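Local coordinates for protein phosphatase Slingshot homolog 2 (Homo sapiens, PDB 2NT2), which dephosphorylates and activates the actin-depolymerizing factor cofilin through its dual-specificity phosphatase catalytic domain, so regulating actin filament dynamics, at residues Tyr32-Thr37 with Ala96-Ala101. The protein carries 1 engineered substitution. Sequence-based numbering, arbitrary orientation.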
loop_
_atom_site.group_PDB
_atom_site.type_symbol
_atom_site.label_atom_id
_atom_site.label_comp_id
_atom_site.label_asym_id
_atom_site.label_seq_id
_atom_site.Cartn_x
_atom_site.Cartn_y
_atom_site.Cartn_z
ATOM N N TYR A 32 -7.017 -0.249 -10.312
ATOM C CA TYR A 32 -7.220 -0.853 -9.007
ATOM C C TYR A 32 -6.774 0.126 -7.922
ATOM O O TYR A 32 -5.734 0.772 -8.047
ATOM C CB TYR A 32 -6.432 -2.155 -8.869
ATOM C CG TYR A 32 -6.798 -3.225 -9.863
ATOM C CD1 TYR A 32 -6.180 -3.283 -11.107
ATOM C CD2 TYR A 32 -7.761 -4.179 -9.559
ATOM C CE1 TYR A 32 -6.506 -4.260 -12.028
ATOM C CE2 TYR A 32 -8.090 -5.158 -10.482
ATOM C CZ TYR A 32 -7.463 -5.194 -11.709
ATOM O OH TYR A 32 -7.800 -6.174 -12.617
ATOM N N ILE A 33 -7.561 0.231 -6.859
ATOM C CA ILE A 33 -7.175 1.120 -5.770
ATOM C C ILE A 33 -7.320 0.418 -4.423
ATOM O O ILE A 33 -8.413 -0.011 -4.061
ATOM C CB ILE A 33 -8.004 2.409 -5.759
ATOM C CG1 ILE A 33 -7.955 3.204 -7.066
ATOM C CG2 ILE A 33 -7.587 3.293 -4.590
ATOM C CD1 ILE A 33 -8.829 4.442 -7.038
ATOM N N LEU A 34 -6.188 0.319 -3.738
ATOM C CA LEU A 34 -6.099 -0.173 -2.376
ATOM C C LEU A 34 -6.119 1.005 -1.396
ATOM O O LEU A 34 -5.142 1.731 -1.219
ATOM C CB LEU A 34 -4.846 -1.018 -2.184
ATOM C CG LEU A 34 -4.698 -1.746 -0.848
ATOM C CD1 LEU A 34 -5.997 -2.427 -0.452
ATOM C CD2 LEU A 34 -3.554 -2.750 -0.924
ATOM N N ASN A 35 -7.291 1.183 -0.808
ATOM C CA ASN A 35 -7.574 2.237 0.148
ATOM C C ASN A 35 -7.435 1.714 1.576
ATOM O O ASN A 35 -8.354 1.086 2.095
ATOM C CB ASN A 35 -8.991 2.758 -0.102
ATOM C CG ASN A 35 -9.340 3.951 0.757
ATOM O OD1 ASN A 35 -8.650 4.232 1.734
ATOM N ND2 ASN A 35 -10.414 4.637 0.376
ATOM N N VAL A 36 -6.284 1.965 2.180
ATOM C CA VAL A 36 -5.925 1.479 3.501
ATOM C C VAL A 36 -6.355 2.450 4.594
ATOM O O VAL A 36 -5.547 2.891 5.418
ATOM C CB VAL A 36 -4.401 1.249 3.609
ATOM C CG1 VAL A 36 -4.084 0.349 4.798
ATOM C CG2 VAL A 36 -3.862 0.634 2.330
ATOM N N THR A 37 -7.628 2.837 4.577
ATOM C CA THR A 37 -8.169 3.764 5.554
ATOM C C THR A 37 -9.579 3.341 5.977
ATOM O O THR A 37 -10.246 2.604 5.252
ATOM C CB THR A 37 -8.265 5.219 5.062
ATOM O OG1 THR A 37 -9.512 5.410 4.371
ATOM C CG2 THR A 37 -7.159 5.602 4.097
ATOM N N ALA A 96 2.276 3.079 3.330
ATOM C CA ALA A 96 3.695 2.764 3.171
ATOM C C ALA A 96 4.015 1.375 3.722
ATOM O O ALA A 96 4.649 0.574 3.037
ATOM C CB ALA A 96 4.588 3.807 3.814
ATOM N N SER A 97 3.552 1.109 4.939
ATOM C CA SER A 97 3.772 -0.164 5.600
ATOM C C SER A 97 3.255 -1.323 4.755
ATOM O O SER A 97 3.945 -2.323 4.564
ATOM C CB SER A 97 3.074 -0.192 6.965
ATOM O OG SER A 97 3.248 1.033 7.649
ATOM N N THR A 98 2.030 -1.175 4.261
ATOM C CA THR A 98 1.421 -2.197 3.418
ATOM C C THR A 98 2.285 -2.490 2.198
ATOM O O THR A 98 2.543 -3.641 1.861
ATOM C CB THR A 98 0.020 -1.763 2.943
ATOM O OG1 THR A 98 -0.835 -1.610 4.078
ATOM C CG2 THR A 98 -0.593 -2.843 2.065
ATOM N N VAL A 99 2.752 -1.421 1.556
ATOM C CA VAL A 99 3.605 -1.575 0.379
ATOM C C VAL A 99 4.907 -2.280 0.736
ATOM O O VAL A 99 5.395 -3.139 0.002
ATOM C CB VAL A 99 3.917 -0.221 -0.282
ATOM C CG1 VAL A 99 5.059 -0.379 -1.270
ATOM C CG2 VAL A 99 2.689 0.347 -0.975
ATOM N N ILE A 100 5.483 -1.944 1.894
ATOM C CA ILE A 100 6.738 -2.581 2.282
ATOM C C ILE A 100 6.541 -4.084 2.476
ATOM O O ILE A 100 7.366 -4.881 2.037
ATOM C CB ILE A 100 7.336 -1.961 3.555
ATOM C CG1 ILE A 100 7.896 -0.554 3.376
ATOM C CG2 ILE A 100 8.406 -2.887 4.123
ATOM C CD1 ILE A 100 7.628 0.399 4.520
ATOM N N ALA A 101 5.453 -4.458 3.137
ATOM C CA ALA A 101 5.101 -5.842 3.390
ATOM C C ALA A 101 4.896 -6.610 2.092
ATOM O O ALA A 101 5.333 -7.750 1.965
ATOM C CB ALA A 101 3.838 -5.933 4.237
#
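T98 meets V36 and L34 with the two arms of its forked side chain. The hydroxyl arm goes to V36: OG1 of T98 lies 3.9 Å from CG1 of V36 and 4.2 Å from CG2 of V36, so both valine methyls face the oxygen. The methyl arm goes to L34, where CD2 comes to 4.2 Å from CG2 of T98. V36 and T98 reach toward each other and meet at their forked ends; their alpha carbons, at 8.2 Å, are the nearest across the contact.

With chi1 of T98 at -63°, CG2 is anti to the backbone N while OG1 sits beside it and points back along the helix, where it hydrogen-bonds to the carbonyl oxygen of R94. The buried hydroxyl thus has its polar partner within its own helix and meets V36 by van der Waals contact. Only 96 Å² is buried in all, close to the centre of the domain.

V36 follows the strand's last residue and is the centre of an inverse gamma turn, closed by a weak bond of 3.1 Å from T37 N to N35 O. Its side chain also lies near S88, an engineered serine in place of the catalytic cysteine that forms the phosphocysteine intermediate. The contact joins the C-terminal end of inner strand 30-35, and the turn after it, to helix 94-107, which follows the phosphate-binding P-loop of the phosphatase signature. Strand 30-35 runs parallel to both neighbours, 83-87 and 49-52; V86 touches both V36 and V99, while W67 of helix 67-79 packs against T98.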